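Local coordinates for protein Myo-inositol dehydrogenase (Corynebacterium glutamicum, PDB 3EUW) that probably oxidises myo-inositol with NAD+ as an inositol 2-dehydrogenase of the Gfo/Idh/MocA family, and assembles as a tetramer, at residues E280-D283 / A284-K287; S73-S76 / T77-D80; L179-A182 / R183-P187. All coordinates share one frame; numbering follows the deposited sequence.

Interaction 1. Residues E280-D283 / A284-K287; sequences ERYD and AAYK
Lys287 NZ has three polar partners: the carboxylate of Asp283, with OD2 2.8 Å from NZ, a water that also donates to the carbonyl oxygen of Asp283, and OD1 of Asn22 on the neighbouring helix 14-25. The salt bridge spans one helical turn, from residue i to i+4. NZ meets OD2 from above the carboxylate plane, 36° out of it, and the two side chains run across one another at a slant. Asp283 starts with CG anti to the backbone N (chi1 -175°), whereas Lys287 stays extended until its last torsion (chi4 57°), which folds the ammonium group back to the acid. The water, accepting from NZ and donating to Asp283 O, bridges a turn whose own backbone bond, Lys287 N to Asp283 O, is weak at 3.4 Å. One residue earlier the turn is firmer: Tyr286 N donates to Tyr282 O at 3.0 Å. CD2 of the Tyr286 ring lies 3.2 Å from Tyr282 O, and CE2 of the same ring packs on CB of Tyr282. Ala285 CB touches Tyr282 CB at 3.9 Å. The Tyr282 ring itself turns away; Arg281 CG lies over the centre of one of its faces, and Tyr282 OH is hydrogen-bonded to NE2 of Gln239. Two waters take up Ala284 N and Ala285 N, both donating to Arg281 O, one of them weakly. Tyr282 stands at the N-cap position, where helix 278-281 ends and helix 283-299 begins: a helix-to-helix junction, with waters bridging Arg281 O to the first amides and an i to i+4 salt bridge along the first turn.

Interaction 2. Residues S73-S76 / T77-D80; sequences SPTS and THVD
Ser73 OG donates to Thr77 OG1 over 2.7 Å, and Thr77 OG1 in turn donates to Pro74 O, also at 2.7 Å, so the two hydroxyls form a short hydrogen-bonded chain. Both hydroxyls sit between the backbone N and the carbonyl carbon (chi1 50° for Ser73, 69° for Thr77), the crowded position, which turns them toward one another. Pro74 O also accepts from Thr77 N at 2.9 Å and therefore holds two donors, the hydroxyl arriving in the carbonyl plane. His78 takes the other course: CG lies anti to its carbonyl carbon (chi1 -66°), and the ring reaches back to the 73-75 backbone. There NE2 donates to Ser73 O at 2.8 Å, with the oxygen close to the ring plane, while Thr75 CA rests over the middle of one face, 3.6 Å from the centroid, as a CH-pi contact. Because ND1 is bonded to Pro97 O, both ring nitrogens are engaged, which fixes the ring's rotation. Thr75 O receives His78 N at 2.9 Å. The whole turn carries the chain from strand 68-71 of the parallel Rossmann sheet into helix 78-87, beside the loop that holds Pro97 and Leu100.

Interaction 3. Residues L179-A182 / R183-P187; sequences LDMA and RFFVP
Helix 169-185 runs out here through i to i+4 backbone bonds, Arg183 N to Leu179 O, Phe184 N to Asp180 O and, last, Val186 N to Ala182 O at 2.8 Å, before Val186 leaves helical geometry. Near this end Met181 O and Ala182 O also take weak bonds from Phe184 N and Phe185 N. Met181, a selenomethionine in this structure, carries the apolar contact. CG lies anti to its backbone N (chi1 170°), and two further bends at chi2 and chi3 curl the chain so that SE comes to the edges of two rings. It lies 4.0 Å from Phe184 CD2, and 4.0 Å from Phe185 CE2. Both are edge-on Met-aromatic contacts, SE being 90° off each ring normal, with centroids 5.4 Å and 5.3 Å away. The Phe184 side chain passes across Met181 at an angle, whereas Phe185 lies alongside it and points the same way. Phe185 also presents its ring edge to Met181 O, with CD2 3.5 Å from that oxygen. On the polar flank, Arg183 bends at chi3, letting NE donate to Pro187 O at 3.1 Å, in the carbonyl plane and on a lone pair, so the arginine helps fasten the residues that follow the helix. A water bridges Asp180 OD1 to Arg183 NH1. Their main ionic partners lie outside: Arg126 pairs with Asp180, and Asp309 with Arg183. Helix 129-139 and strand 146-154 cover the side of Met181 and Phe185. The helix end thus combines two chemistries: selenium meets aromatic edges on the apolar face, while the acid and the arginine are joined by a water and each has a salt-bridge partner of its own outside the helix end.

How the interactions relate
Along the chain interaction 2 comes first, interaction 3 next and interaction 1 last, and none of them touches another. Interaction 2 belongs to the Rossmann domain, where it joins strand 68-71 to helix 78-87. Interaction 3 ends helix 169-185 in the C-terminal domain, on the opposite side of the chain's centre; the two centres are about 24 Å apart. Interaction 1 has its nearest atoms about 6 Å from interaction 3 and about 11 Å from interaction 2. It contacts helix 14-25 of the Rossmann domain as well as helix 129-139, which also packs on interaction 3. This is consistent with residues 280-287 lying near the junction of the two domains, with neighbours in both.

Interaction 1. Residues E280-D283 / A284-K287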
# COMPACT_ATOMS: atom_id res chain seq x y z
N GLU A 280 -14.65 13.88 -11.15
CA GLU A 280 -13.55 13.00 -11.53
C GLU A 280 -13.57 11.70 -10.75
O GLU A 280 -13.38 10.61 -11.31
CB GLU A 280 -12.20 13.69 -11.28
CG GLU A 280 -11.95 14.96 -12.06
CD GLU A 280 -10.54 15.47 -11.83
OE1 GLU A 280 -10.18 15.75 -10.66
OE2 GLU A 280 -9.78 15.58 -12.82
N ARG A 281 -13.77 11.80 -9.44
CA ARG A 281 -13.80 10.62 -8.59
C ARG A 281 -14.91 9.68 -9.03
O ARG A 281 -14.73 8.47 -9.07
CB ARG A 281 -14.01 11.02 -7.13
CG ARG A 281 -14.25 9.82 -6.20
CD ARG A 281 -13.08 8.83 -6.24
NE ARG A 281 -13.38 7.64 -5.45
CZ ARG A 281 -14.24 6.69 -5.82
NH1 ARG A 281 -14.90 6.78 -6.97
NH2 ARG A 281 -14.45 5.66 -5.03
N TYR A 282 -16.06 10.25 -9.38
CA TYR A 282 -17.20 9.45 -9.77
C TYR A 282 -17.51 9.36 -11.26
O TYR A 282 -18.65 9.14 -11.65
CB TYR A 282 -18.43 9.92 -8.98
CG TYR A 282 -18.28 9.59 -7.51
CD1 TYR A 282 -18.07 8.28 -7.10
CD2 TYR A 282 -18.29 10.60 -6.54
CE1 TYR A 282 -17.87 7.97 -5.76
CE2 TYR A 282 -18.09 10.30 -5.20
CZ TYR A 282 -17.88 8.99 -4.81
OH TYR A 282 -17.67 8.69 -3.49
N ASP A 283 -16.48 9.49 -12.09
CA ASP A 283 -16.67 9.42 -13.52
C ASP A 283 -17.40 8.13 -13.88
O ASP A 283 -18.47 8.16 -14.48
CB ASP A 283 -15.33 9.48 -14.26
CG ASP A 283 -15.50 9.54 -15.76
OD1 ASP A 283 -15.12 10.56 -16.37
OD2 ASP A 283 -16.02 8.57 -16.34
N ALA A 284 -16.83 6.99 -13.50
CA ALA A 284 -17.45 5.71 -13.80
C ALA A 284 -18.85 5.59 -13.20
O ALA A 284 -19.77 5.07 -13.85
CB ALA A 284 -16.56 4.56 -13.29
N ALA A 285 -19.02 6.07 -11.97
CA ALA A 285 -20.32 5.99 -11.31
C ALA A 285 -21.44 6.69 -12.08
O ALA A 285 -22.54 6.14 -12.21
CB ALA A 285 -20.23 6.58 -9.90
N TYR A 286 -21.17 7.89 -12.59
CA TYR A 286 -22.20 8.61 -13.31
C TYR A 286 -22.60 7.89 -14.58
O TYR A 286 -23.77 7.91 -14.96
CB TYR A 286 -21.77 10.04 -13.63
CG TYR A 286 -21.85 10.95 -12.43
CD1 TYR A 286 -23.07 11.22 -11.82
CD2 TYR A 286 -20.70 11.56 -11.91
CE1 TYR A 286 -23.16 12.08 -10.73
CE2 TYR A 286 -20.78 12.42 -10.82
CZ TYR A 286 -22.01 12.67 -10.24
OH TYR A 286 -22.10 13.54 -9.18
N LYS A 287 -21.63 7.26 -15.24
CA LYS A 287 -21.91 6.53 -16.46
C LYS A 287 -22.73 5.28 -16.15
O LYS A 287 -23.67 4.94 -16.88
CB LYS A 287 -20.59 6.15 -17.15
CG LYS A 287 -19.87 7.33 -17.79
CD LYS A 287 -18.51 6.95 -18.39
CE LYS A 287 -17.91 8.10 -19.20
NZ LYS A 287 -17.76 9.34 -18.40
O HOH W 1 -16.99 6.13 -9.94
O HOH W 2 -14.16 6.81 -11.66
O HOH W 3 -18.93 10.54 -15.97

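Interaction 2. Residues S73-S76 / T77-D80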
# COMPACT_ATOMS: atom_id res chain seq x y z
N SER A 73 -30.73 20.44 -12.55
CA SER A 73 -30.93 21.85 -12.26
C SER A 73 -31.00 22.02 -10.74
O SER A 73 -30.96 21.03 -10.01
CB SER A 73 -32.22 22.33 -12.92
OG SER A 73 -33.30 21.46 -12.62
N PRO A 74 -31.10 23.27 -10.24
CA PRO A 74 -31.16 23.52 -8.80
C PRO A 74 -32.24 22.76 -8.03
O PRO A 74 -33.31 22.47 -8.55
CB PRO A 74 -31.33 25.03 -8.71
CG PRO A 74 -30.60 25.52 -9.93
CD PRO A 74 -31.07 24.54 -10.99
N THR A 75 -31.94 22.47 -6.77
CA THR A 75 -32.85 21.75 -5.90
C THR A 75 -34.26 22.33 -5.90
O THR A 75 -35.24 21.59 -5.89
CB THR A 75 -32.31 21.75 -4.45
OG1 THR A 75 -31.09 20.99 -4.40
CG2 THR A 75 -33.33 21.16 -3.50
N SER A 76 -34.37 23.65 -5.90
CA SER A 76 -35.67 24.31 -5.88
C SER A 76 -36.57 23.96 -7.06
O SER A 76 -37.76 24.25 -7.04
CB SER A 76 -35.49 25.83 -5.82
OG SER A 76 -34.91 26.32 -7.02
N THR A 77 -36.00 23.32 -8.08
CA THR A 77 -36.78 22.94 -9.25
C THR A 77 -37.07 21.43 -9.32
O THR A 77 -37.71 20.97 -10.25
CB THR A 77 -36.05 23.31 -10.55
OG1 THR A 77 -34.89 22.47 -10.70
CG2 THR A 77 -35.62 24.77 -10.52
N HIS A 78 -36.60 20.68 -8.33
CA HIS A 78 -36.78 19.23 -8.35
C HIS A 78 -38.20 18.70 -8.20
O HIS A 78 -38.59 17.81 -8.95
CB HIS A 78 -35.86 18.58 -7.31
CG HIS A 78 -34.40 18.72 -7.64
ND1 HIS A 78 -33.41 18.09 -6.92
CD2 HIS A 78 -33.77 19.43 -8.61
CE1 HIS A 78 -32.23 18.40 -7.44
NE2 HIS A 78 -32.42 19.21 -8.46
N VAL A 79 -38.98 19.23 -7.26
CA VAL A 79 -40.34 18.76 -7.09
C VAL A 79 -41.19 19.08 -8.31
O VAL A 79 -42.03 18.29 -8.72
CB VAL A 79 -41.02 19.38 -5.85
CG1 VAL A 79 -42.53 19.12 -5.89
CG2 VAL A 79 -40.43 18.77 -4.59
N ASP A 80 -40.96 20.26 -8.88
CA ASP A 80 -41.71 20.69 -10.05
C ASP A 80 -41.45 19.79 -11.26
O ASP A 80 -42.38 19.25 -11.85
CB ASP A 80 -41.36 22.14 -10.40
CG ASP A 80 -42.08 22.63 -11.65
OD1 ASP A 80 -43.33 22.54 -11.70
OD2 ASP A 80 -41.40 23.11 -12.58
O HOH W 4 -38.05 21.09 -5.27
O HOH W 5 -39.84 22.26 -7.33

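Interaction 3. Residues L179-A182 / R183-P187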
# COMPACT_ATOMS: atom_id res chain seq x y z
N LEU A 179 -25.76 8.82 4.20
CA LEU A 179 -26.92 8.20 4.82
C LEU A 179 -27.56 7.23 3.85
O LEU A 179 -28.07 6.18 4.24
CB LEU A 179 -27.93 9.27 5.24
CG LEU A 179 -27.39 10.12 6.40
CD1 LEU A 179 -28.28 11.33 6.59
CD2 LEU A 179 -27.32 9.26 7.69
N ASP A 180 -27.54 7.57 2.56
CA ASP A 180 -28.12 6.68 1.57
C ASP A 180 -27.21 5.47 1.38
O ASP A 180 -27.68 4.34 1.23
CB ASP A 180 -28.30 7.38 0.22
CG ASP A 180 -28.81 6.42 -0.86
OD1 ASP A 180 -30.00 6.07 -0.80
OD2 ASP A 180 -28.01 6.01 -1.73
N MSE A 181 -25.90 5.71 1.37
CA MSE A 181 -24.94 4.62 1.19
C MSE A 181 -25.16 3.64 2.35
O MSE A 181 -25.12 2.42 2.18
CB MSE A 181 -23.52 5.19 1.22
CG MSE A 181 -22.42 4.15 1.30
SE MSE A 181 -22.39 3.19 -0.39
CE MSE A 181 -22.01 4.59 -1.68
N ALA A 182 -25.43 4.20 3.52
CA ALA A 182 -25.68 3.38 4.68
C ALA A 182 -26.89 2.46 4.44
O ALA A 182 -26.81 1.27 4.71
CB ALA A 182 -25.90 4.26 5.89
N ARG A 183 -27.99 3.01 3.93
CA ARG A 183 -29.18 2.21 3.66
C ARG A 183 -28.95 1.20 2.55
O ARG A 183 -29.63 0.17 2.49
CB ARG A 183 -30.39 3.10 3.32
CG ARG A 183 -30.96 3.82 4.54
CD ARG A 183 -32.37 4.35 4.29
NE ARG A 183 -33.28 3.26 3.94
CZ ARG A 183 -33.77 3.03 2.73
NH1 ARG A 183 -33.44 3.83 1.72
NH2 ARG A 183 -34.56 1.99 2.53
N PHE A 184 -28.00 1.49 1.67
CA PHE A 184 -27.67 0.60 0.57
C PHE A 184 -27.20 -0.71 1.19
O PHE A 184 -27.44 -1.79 0.65
CB PHE A 184 -26.56 1.23 -0.28
CG PHE A 184 -26.18 0.45 -1.51
CD1 PHE A 184 -27.08 -0.43 -2.12
CD2 PHE A 184 -24.95 0.67 -2.14
CE1 PHE A 184 -26.76 -1.08 -3.32
CE2 PHE A 184 -24.63 0.04 -3.35
CZ PHE A 184 -25.53 -0.84 -3.93
N PHE A 185 -26.53 -0.59 2.34
CA PHE A 185 -26.01 -1.74 3.06
C PHE A 185 -26.98 -2.28 4.10
O PHE A 185 -27.15 -3.50 4.23
CB PHE A 185 -24.68 -1.39 3.75
CG PHE A 185 -23.48 -1.49 2.85
CD1 PHE A 185 -22.73 -2.65 2.78
CD2 PHE A 185 -23.12 -0.42 2.03
CE1 PHE A 185 -21.64 -2.74 1.89
CE2 PHE A 185 -22.05 -0.51 1.15
CZ PHE A 185 -21.31 -1.67 1.08
N VAL A 186 -27.61 -1.38 4.84
CA VAL A 186 -28.55 -1.74 5.90
C VAL A 186 -29.80 -0.88 5.72
O VAL A 186 -29.90 0.22 6.28
CB VAL A 186 -27.95 -1.47 7.29
CG1 VAL A 186 -28.91 -1.92 8.38
CG2 VAL A 186 -26.60 -2.18 7.41
N PRO A 187 -30.77 -1.37 4.92
CA PRO A 187 -32.03 -0.69 4.61
C PRO A 187 -32.83 -0.23 5.82
O PRO A 187 -33.41 0.85 5.82
CB PRO A 187 -32.80 -1.73 3.80
CG PRO A 187 -31.73 -2.59 3.22
CD PRO A 187 -30.74 -2.71 4.34
O HOH W 6 -31.67 6.30 1.11